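Local coordinates for XC6422 protein (Xanthomonas campestris, PDB 2FUK), which is a small, lidless member of the alpha/beta serine hydrolase family and probably acts as a hydrolase, at residues Val38-His44 / Thr71-Phe77; Phe6-Ala12 / Val24-Leu28; Glu93-Leu97 / Val124-Ala128. One frame throughout, in Å; residues are numbered along the deposited sequence.

Contact 1 (Val38-His44 / Thr71-Phe77); sequences VTAIVCH and TVVRFNF
Two neighbouring parallel strands of the central alpha/beta-hydrolase sheet, 38-43 and 71-75, meet here, linked along the chain through helix 56-66. Both segments are extended, and the strand axes approach to 4.6 Å at 25°. T39 pairs with T71, A40 with V72 and I41 with V73, with CA-CA distances of 4.8, 4.8 and 4.6 Å. The ladder starts with a weak bond, T71 N to V38 O (3.3 Å), and tightens through A40 N to T71 O (2.9 Å), V73 N to A40 O (2.7 Å) and V42 N to V73 O (2.9 Å). Beyond that the strands splay: V42 O and F75 N are 4.3 Å apart, and a side chain takes over, H44 ND1 donating to F75 O at 3.3 Å. H44, with chi1 p, swings its ring across to the other segment.

T39, I41, T71 and V73 share one face of the sheet, where I41 CG1 lies 4.1 Å from V73 CB. I41 CG2 also touches F75 CE2 at 3.6 Å. A40 and V72 point to the other face, toward helix 56-66. At the C-terminal end the C43 sulfur sits obliquely beside both phenylalanine rings, 5.1 Å from the centroid of F75 and 5.1 Å from that of F77. The edge of F77 (chi1 m) meets the face of H44 in a T-shaped pair, centroids 4.7 Å apart and planes at 64°. F77 also packs edge-to-face with F120, next to the probable nucleophile elbow. This is a right-handed beta-alpha-beta crossover at the heart of the alpha/beta-hydrolase fold.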
loop_
_atom_site.group_PDB
_atom_site.type_symbol
_atom_site.label_atom_id
_atom_site.label_comp_id
_atom_site.label_asym_id
_atom_site.label_seq_id
_atom_site.Cartn_x
_atom_site.Cartn_y
_atom_site.Cartn_z
ATOM N N VAL A 38 -16.325 5.799 -8.808
ATOM C CA VAL A 38 -15.575 7.046 -8.843
ATOM C C VAL A 38 -14.314 6.930 -9.682
ATOM O O VAL A 38 -13.651 5.895 -9.681
ATOM C CB VAL A 38 -15.125 7.450 -7.411
ATOM C CG1 VAL A 38 -14.316 8.743 -7.457
ATOM C CG2 VAL A 38 -16.337 7.600 -6.490
ATOM N N THR A 39 -13.998 8.001 -10.403
ATOM C CA THR A 39 -12.774 8.072 -11.195
ATOM C C THR A 39 -12.134 9.371 -10.731
ATOM O O THR A 39 -12.807 10.402 -10.642
ATOM C CB THR A 39 -13.038 8.158 -12.718
ATOM O OG1 THR A 39 -13.599 6.926 -13.187
ATOM C CG2 THR A 39 -11.726 8.393 -13.471
ATOM N N ALA A 40 -10.849 9.312 -10.403
ATOM C CA ALA A 40 -10.132 10.488 -9.937
ATOM C C ALA A 40 -9.016 10.850 -10.903
ATOM O O ALA A 40 -8.417 9.973 -11.523
ATOM C CB ALA A 40 -9.546 10.225 -8.556
ATOM N N ILE A 41 -8.762 12.147 -11.044
ATOM C CA ILE A 41 -7.684 12.629 -11.901
ATOM C C ILE A 41 -6.680 13.285 -10.965
ATOM O O ILE A 41 -7.061 14.080 -10.107
ATOM C CB ILE A 41 -8.179 13.685 -12.917
ATOM C CG1 ILE A 41 -9.232 13.069 -13.836
ATOM C CG2 ILE A 41 -7.005 14.182 -13.768
ATOM C CD1 ILE A 41 -9.913 14.075 -14.745
ATOM N N VAL A 42 -5.406 12.941 -11.125
ATOM C CA VAL A 42 -4.342 13.489 -10.285
ATOM C C VAL A 42 -3.410 14.355 -11.129
ATOM O O VAL A 42 -2.830 13.877 -12.106
ATOM C CB VAL A 42 -3.519 12.353 -9.625
ATOM C CG1 VAL A 42 -2.437 12.942 -8.726
ATOM C CG2 VAL A 42 -4.440 11.441 -8.822
ATOM N N CYS A 43 -3.268 15.624 -10.745
ATOM C CA CYS A 43 -2.428 16.579 -11.472
ATOM C C CYS A 43 -1.026 16.700 -10.874
ATOM O O CYS A 43 -0.864 16.721 -9.652
ATOM C CB CYS A 43 -3.102 17.954 -11.493
ATOM S SG CYS A 43 -4.758 17.974 -12.258
ATOM N N HIS A 44 -0.026 16.812 -11.747
ATOM C CA HIS A 44 1.369 16.886 -11.326
ATOM C C HIS A 44 1.918 18.294 -11.045
ATOM O O HIS A 44 1.303 19.303 -11.397
ATOM C CB HIS A 44 2.256 16.163 -12.361
ATOM C CG HIS A 44 2.423 16.901 -13.654
ATOM N ND1 HIS A 44 1.901 16.452 -14.848
ATOM C CD2 HIS A 44 3.083 18.047 -13.941
ATOM C CE1 HIS A 44 2.235 17.292 -15.814
ATOM N NE2 HIS A 44 2.951 18.269 -15.288
ATOM N N THR A 71 -10.737 4.291 -9.572
ATOM C CA THR A 71 -9.962 4.240 -10.813
ATOM C C THR A 71 -9.270 5.598 -10.910
ATOM O O THR A 71 -9.903 6.640 -10.723
ATOM C CB THR A 71 -10.872 4.049 -12.046
ATOM O OG1 THR A 71 -11.568 2.802 -11.932
ATOM C CG2 THR A 71 -10.050 4.051 -13.338
ATOM N N VAL A 72 -7.976 5.596 -11.204
ATOM C CA VAL A 72 -7.247 6.852 -11.256
ATOM C C VAL A 72 -6.645 7.190 -12.607
ATOM O O VAL A 72 -6.103 6.331 -13.294
ATOM C CB VAL A 72 -6.132 6.881 -10.186
ATOM C CG1 VAL A 72 -6.742 6.676 -8.811
ATOM C CG2 VAL A 72 -5.111 5.799 -10.456
ATOM N N VAL A 73 -6.760 8.458 -12.978
ATOM C CA VAL A 73 -6.217 8.937 -14.240
ATOM C C VAL A 73 -5.121 9.955 -13.968
ATOM O O VAL A 73 -5.322 10.901 -13.210
ATOM C CB VAL A 73 -7.310 9.616 -15.098
ATOM C CG1 VAL A 73 -6.696 10.188 -16.376
ATOM C CG2 VAL A 73 -8.396 8.611 -15.440
ATOM N N ARG A 74 -3.960 9.734 -14.575
ATOM C CA ARG A 74 -2.835 10.649 -14.458
ATOM C C ARG A 74 -2.590 11.169 -15.869
ATOM O O ARG A 74 -2.982 10.527 -16.847
ATOM C CB ARG A 74 -1.587 9.920 -13.952
ATOM C CG ARG A 74 -1.666 9.506 -12.492
ATOM C CD ARG A 74 -0.441 8.700 -12.093
ATOM N NE ARG A 74 -0.447 7.371 -12.697
ATOM C CZ ARG A 74 0.495 6.898 -13.511
ATOM N NH1 ARG A 74 0.385 5.670 -13.997
ATOM N NH2 ARG A 74 1.544 7.645 -13.842
ATOM N N PHE A 75 -1.963 12.331 -15.982
ATOM C CA PHE A 75 -1.683 12.876 -17.302
ATOM C C PHE A 75 -0.629 13.965 -17.235
ATOM O O PHE A 75 -0.396 14.569 -16.182
ATOM C CB PHE A 75 -2.979 13.417 -17.943
ATOM C CG PHE A 75 -3.433 14.748 -17.399
ATOM C CD1 PHE A 75 -3.110 15.931 -18.059
ATOM C CD2 PHE A 75 -4.203 14.815 -16.240
ATOM C CE1 PHE A 75 -3.548 17.166 -17.576
ATOM C CE2 PHE A 75 -4.644 16.037 -15.748
ATOM C CZ PHE A 75 -4.319 17.219 -16.416
ATOM N N ASN A 76 0.030 14.190 -18.366
ATOM C CA ASN A 76 1.046 15.219 -18.448
ATOM C C ASN A 76 0.449 16.511 -18.986
ATOM O O ASN A 76 -0.252 16.506 -19.996
ATOM C CB ASN A 76 2.187 14.772 -19.367
ATOM C CG ASN A 76 3.122 13.794 -18.698
ATOM O OD1 ASN A 76 3.267 13.807 -17.483
ATOM N ND2 ASN A 76 3.780 12.952 -19.492
ATOM N N PHE A 77 0.701 17.613 -18.284
ATOM C CA PHE A 77 0.229 18.917 -18.729
ATOM C C PHE A 77 1.002 19.245 -20.001
ATOM O O PHE A 77 2.033 18.631 -20.286
ATOM C CB PHE A 77 0.527 19.994 -17.680
ATOM C CG PHE A 77 -0.433 20.013 -16.520
ATOM C CD1 PHE A 77 -1.797 20.173 -16.727
ATOM C CD2 PHE A 77 0.036 19.906 -15.211
ATOM C CE1 PHE A 77 -2.689 20.231 -15.643
ATOM C CE2 PHE A 77 -0.841 19.963 -14.127
ATOM C CZ PHE A 77 -2.207 20.127 -14.341
#

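Contact 2 (Phe6-Ala12 / Val24-Leu28); sequences FPTESAA and VAVDL
A11 and V26 form an antiparallel hydrogen-bonded pair: V26 N donates to A11 O at 2.9 Å, nearly straight at 176°, and A11 N returns a bond to V26 O at 3.0 Å. Just before the strand, S10 (chi1 m) uses its side chain, its OG accepting from L28 N at 3.1 Å. A12 and A25 follow as a non-hydrogen-bonded pair, CA-CA 4.3 Å. These bonds close the open end of the hairpin made by strands 11-17 and 20-27.

Upstream of S10 the chain leaves the ladder, and T8 (phi/psi -111/14) breaks the otherwise extended run, turning it back over V26 and L28. P7 CG packs on V26 CB at 3.6 Å, and the F6 ring (chi1 t) brings CZ to 3.9 Å from V26 CG1; F6 and V26 both reach W103 of helix 92-107. L28 (m, t) sends CD1 to 3.3 Å from E9 CA and 3.2 Å from T8 O. D27, pointing away, makes a salt bridge with R74 of the adjoining strand. The chemistry is divided: backbone bonds and one serine hydroxyl set the pairing, while F6 and P7 pack on V26, and L28 lies against the backbone of T8 and E9.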
loop_
_atom_site.group_PDB
_atom_site.type_symbol
_atom_site.label_atom_id
_atom_site.label_comp_id
_atom_site.label_asym_id
_atom_site.label_seq_id
_atom_site.Cartn_x
_atom_site.Cartn_y
_atom_site.Cartn_z
ATOM N N PHE A 6 -11.703 4.252 -22.898
ATOM C CA PHE A 6 -11.328 4.114 -21.500
ATOM C C PHE A 6 -10.951 2.638 -21.385
ATOM O O PHE A 6 -11.751 1.757 -21.701
ATOM C CB PHE A 6 -12.511 4.434 -20.587
ATOM C CG PHE A 6 -12.110 4.782 -19.183
ATOM C CD1 PHE A 6 -11.823 6.098 -18.830
ATOM C CD2 PHE A 6 -12.007 3.793 -18.215
ATOM C CE1 PHE A 6 -11.444 6.418 -17.523
ATOM C CE2 PHE A 6 -11.629 4.104 -16.916
ATOM C CZ PHE A 6 -11.349 5.416 -16.569
ATOM N N PRO A 7 -9.720 2.348 -20.941
ATOM C CA PRO A 7 -9.257 0.963 -20.810
ATOM C C PRO A 7 -9.881 0.138 -19.681
ATOM O O PRO A 7 -10.362 0.680 -18.685
ATOM C CB PRO A 7 -7.749 1.131 -20.658
ATOM C CG PRO A 7 -7.642 2.400 -19.869
ATOM C CD PRO A 7 -8.682 3.302 -20.513
ATOM N N THR A 8 -9.895 -1.178 -19.865
ATOM C CA THR A 8 -10.437 -2.087 -18.862
ATOM C C THR A 8 -9.282 -2.872 -18.258
ATOM O O THR A 8 -9.486 -3.863 -17.561
ATOM C CB THR A 8 -11.447 -3.077 -19.468
ATOM O OG1 THR A 8 -10.797 -3.875 -20.466
ATOM C CG2 THR A 8 -12.604 -2.324 -20.094
ATOM N N GLU A 9 -8.072 -2.392 -18.533
ATOM C CA GLU A 9 -6.819 -2.968 -18.038
ATOM C C GLU A 9 -5.966 -1.698 -17.874
ATOM O O GLU A 9 -6.098 -0.770 -18.673
ATOM C CB GLU A 9 -6.234 -3.892 -19.116
ATOM C CG GLU A 9 -5.427 -5.091 -18.638
ATOM C CD GLU A 9 -6.231 -6.121 -17.844
ATOM O OE1 GLU A 9 -7.230 -6.693 -18.350
ATOM O OE2 GLU A 9 -5.846 -6.377 -16.696
ATOM N N SER A 10 -5.123 -1.619 -16.846
ATOM C CA SER A 10 -4.312 -0.410 -16.671
ATOM C C SER A 10 -3.543 -0.124 -17.952
ATOM O O SER A 10 -2.898 -1.017 -18.514
ATOM C CB SER A 10 -3.365 -0.572 -15.488
ATOM O OG SER A 10 -4.123 -0.696 -14.301
ATOM N N ALA A 11 -3.598 1.119 -18.419
ATOM C CA ALA A 11 -2.935 1.447 -19.674
ATOM C C ALA A 11 -2.572 2.904 -19.891
ATOM O O ALA A 11 -3.106 3.803 -19.250
ATOM C CB ALA A 11 -3.809 0.983 -20.824
ATOM N N ALA A 12 -1.653 3.108 -20.831
ATOM C CA ALA A 12 -1.200 4.429 -21.229
ATOM C C ALA A 12 -1.884 4.707 -22.562
ATOM O O ALA A 12 -2.039 3.803 -23.388
ATOM C CB ALA A 12 0.320 4.433 -21.396
ATOM N N VAL A 24 -1.620 10.324 -21.216
ATOM C CA VAL A 24 -2.557 9.911 -20.185
ATOM C C VAL A 24 -2.257 8.498 -19.697
ATOM O O VAL A 24 -1.769 7.661 -20.453
ATOM C CB VAL A 24 -4.010 9.968 -20.734
ATOM C CG1 VAL A 24 -4.996 9.402 -19.723
ATOM C CG2 VAL A 24 -4.373 11.408 -21.055
ATOM N N ALA A 25 -2.529 8.246 -18.423
ATOM C CA ALA A 25 -2.334 6.919 -17.857
ATOM C C ALA A 25 -3.545 6.629 -16.985
ATOM O O ALA A 25 -3.933 7.456 -16.166
ATOM C CB ALA A 25 -1.058 6.870 -17.026
ATOM N N VAL A 26 -4.150 5.464 -17.181
ATOM C CA VAL A 26 -5.310 5.064 -16.398
ATOM C C VAL A 26 -4.905 3.863 -15.560
ATOM O O VAL A 26 -4.497 2.834 -16.104
ATOM C CB VAL A 26 -6.495 4.668 -17.304
ATOM C CG1 VAL A 26 -7.676 4.228 -16.454
ATOM C CG2 VAL A 26 -6.883 5.849 -18.196
ATOM N N ASP A 27 -4.985 4.008 -14.240
ATOM C CA ASP A 27 -4.638 2.919 -13.326
ATOM C C ASP A 27 -5.930 2.372 -12.717
ATOM O O ASP A 27 -6.674 3.108 -12.066
ATOM C CB ASP A 27 -3.735 3.404 -12.178
ATOM C CG ASP A 27 -2.604 4.321 -12.635
ATOM O OD1 ASP A 27 -1.913 4.003 -13.625
ATOM O OD2 ASP A 27 -2.398 5.364 -11.970
ATOM N N LEU A 28 -6.207 1.089 -12.926
ATOM C CA LEU A 28 -7.418 0.486 -12.373
ATOM C C LEU A 28 -7.289 0.302 -10.862
ATOM O O LEU A 28 -6.185 0.283 -10.320
ATOM C CB LEU A 28 -7.699 -0.854 -13.056
ATOM C CG LEU A 28 -8.144 -0.714 -14.511
ATOM C CD1 LEU A 28 -8.258 -2.082 -15.166
ATOM C CD2 LEU A 28 -9.474 0.018 -14.551
#

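Contact 3 (Glu93-Leu97 / Val124-Ala128); sequences EQDDL and VSLRA
Both segments are helical, with L97 N bonded to E93 O and A128 N to V124 O, each at 3.0 Å. Their axes cross at -75° and come within 9.3 Å; the closest CA pair is Q94 and V124, 5.7 Å apart. V124 (chi1 t) puts CG1 3.7 Å from E93 O and 3.9 Å from Q94 CA, while its CG2 lies 4.0 Å from E93 CB. Helix 120-132 follows the probable nucleophile elbow of this alpha/beta-hydrolase, and S125 OG bonds back to the carbonyl of G121 in that turn. L97 points toward the helix 124-128 segment, its CD1 touching A128 CB and S125 CA, both at 3.9 Å, and V124 CG1 at 4.2 Å. Toward the partly exposed side, the extended Q94 side chain (chi1 m, chi2 t) lies along R127, CD to CB 3.7 Å, with no hydrogen bond between them; Q94 NE2 bonds instead to the carbonyl of G90, and R127 NH1 to those of D148 and S150.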
loop_
_atom_site.group_PDB
_atom_site.type_symbol
_atom_site.label_atom_id
_atom_site.label_comp_id
_atom_site.label_asym_id
_atom_site.label_seq_id
_atom_site.Cartn_x
_atom_site.Cartn_y
_atom_site.Cartn_z
ATOM N N GLU A 93 -3.309 25.081 -18.652
ATOM C CA GLU A 93 -3.289 23.791 -17.974
ATOM C C GLU A 93 -4.673 23.449 -17.431
ATOM O O GLU A 93 -5.024 22.280 -17.313
ATOM C CB GLU A 93 -2.243 23.777 -16.851
ATOM C CG GLU A 93 -0.792 23.636 -17.350
ATOM C CD GLU A 93 -0.185 24.935 -17.861
ATOM O OE1 GLU A 93 0.918 24.872 -18.449
ATOM O OE2 GLU A 93 -0.796 26.008 -17.669
ATOM N N GLN A 94 -5.464 24.469 -17.105
ATOM C CA GLN A 94 -6.816 24.221 -16.615
ATOM C C GLN A 94 -7.645 23.652 -17.756
ATOM O O GLN A 94 -8.541 22.837 -17.541
ATOM C CB GLN A 94 -7.466 25.512 -16.129
ATOM C CG GLN A 94 -6.921 26.040 -14.821
ATOM C CD GLN A 94 -7.557 27.363 -14.452
ATOM O OE1 GLN A 94 -8.774 27.450 -14.285
ATOM N NE2 GLN A 94 -6.741 28.403 -14.339
ATOM N N ASP A 95 -7.343 24.091 -18.975
ATOM C CA ASP A 95 -8.066 23.607 -20.143
ATOM C C ASP A 95 -7.651 22.172 -20.436
ATOM O O ASP A 95 -8.470 21.369 -20.883
ATOM C CB ASP A 95 -7.798 24.497 -21.360
ATOM C CG ASP A 95 -8.187 25.949 -21.120
ATOM O OD1 ASP A 95 -9.167 26.189 -20.379
ATOM O OD2 ASP A 95 -7.521 26.849 -21.687
ATOM N N ASP A 96 -6.381 21.851 -20.190
ATOM C CA ASP A 96 -5.888 20.490 -20.408
ATOM C C ASP A 96 -6.639 19.571 -19.453
ATOM O O ASP A 96 -7.090 18.491 -19.832
ATOM C CB ASP A 96 -4.389 20.370 -20.102
ATOM C CG ASP A 96 -3.516 21.131 -21.075
ATOM O OD1 ASP A 96 -3.949 21.368 -22.218
ATOM O OD2 ASP A 96 -2.376 21.474 -20.690
ATOM N N LEU A 97 -6.760 20.013 -18.205
ATOM C CA LEU A 97 -7.462 19.245 -17.183
ATOM C C LEU A 97 -8.924 19.055 -17.599
ATOM O O LEU A 97 -9.486 17.975 -17.424
ATOM C CB LEU A 97 -7.405 19.980 -15.838
ATOM C CG LEU A 97 -7.285 19.190 -14.526
ATOM C CD1 LEU A 97 -7.875 20.029 -13.416
ATOM C CD2 LEU A 97 -7.971 17.838 -14.599
ATOM N N VAL A 124 -3.829 24.160 -10.157
ATOM C CA VAL A 124 -4.646 23.961 -11.352
ATOM C C VAL A 124 -5.985 23.288 -11.059
ATOM O O VAL A 124 -7.014 23.695 -11.604
ATOM C CB VAL A 124 -3.886 23.132 -12.427
ATOM C CG1 VAL A 124 -4.800 22.847 -13.620
ATOM C CG2 VAL A 124 -2.670 23.899 -12.895
ATOM N N SER A 125 -5.989 22.259 -10.215
ATOM C CA SER A 125 -7.244 21.588 -9.915
ATOM C C SER A 125 -8.177 22.451 -9.071
ATOM O O SER A 125 -9.388 22.407 -9.252
ATOM C CB SER A 125 -6.999 20.229 -9.243
ATOM O OG SER A 125 -6.171 20.318 -8.107
ATOM N N LEU A 126 -7.621 23.246 -8.159
ATOM C CA LEU A 126 -8.452 24.117 -7.331
ATOM C C LEU A 126 -9.088 25.206 -8.204
ATOM O O LEU A 126 -10.283 25.489 -8.097
ATOM C CB LEU A 126 -7.614 24.758 -6.215
ATOM C CG LEU A 126 -8.363 25.728 -5.299
ATOM C CD1 LEU A 126 -9.526 25.019 -4.626
ATOM C CD2 LEU A 126 -7.407 26.295 -4.258
ATOM N N ARG A 127 -8.286 25.807 -9.077
ATOM C CA ARG A 127 -8.791 26.846 -9.964
ATOM C C ARG A 127 -9.838 26.272 -10.913
ATOM O O ARG A 127 -10.782 26.960 -11.292
ATOM C CB ARG A 127 -7.642 27.473 -10.764
ATOM C CG ARG A 127 -6.768 28.442 -9.953
ATOM C CD ARG A 127 -6.777 29.831 -10.585
ATOM N NE ARG A 127 -8.111 30.422 -10.585
ATOM C CZ ARG A 127 -8.592 31.223 -9.636
ATOM N NH1 ARG A 127 -7.849 31.550 -8.585
ATOM N NH2 ARG A 127 -9.827 31.699 -9.738
ATOM N N ALA A 128 -9.676 25.009 -11.290
ATOM C CA ALA A 128 -10.616 24.378 -12.206
ATOM C C ALA A 128 -11.845 23.793 -11.517
ATOM O O ALA A 128 -12.773 23.338 -12.183
ATOM C CB ALA A 128 -9.903 23.294 -13.020
#

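Overall arrangement
Contacts 2, 1 and 3 follow one another along the chain in that order. Contacts 1 and 2 belong to one sheet, their centres about 10 Å apart: strand 71-75 lies between 38-43 and 20-27, and V72 O to D27 N (2.7 Å) and R74 N to A25 O (2.8 Å) probably continue the hydrogen bonding. Contact 3 joins helices 92-107 and 120-132, its centre about 12 Å from that of contact 1, where L97 CG packs on C43 SG (3.6 Å) and V124 CG1 on F77 CZ (3.8 Å). Contacts 2 and 3, centres about 21 Å apart, do not touch. Contact 1 thus bridges the N-terminal hairpin and the helices near the probable nucleophile elbow.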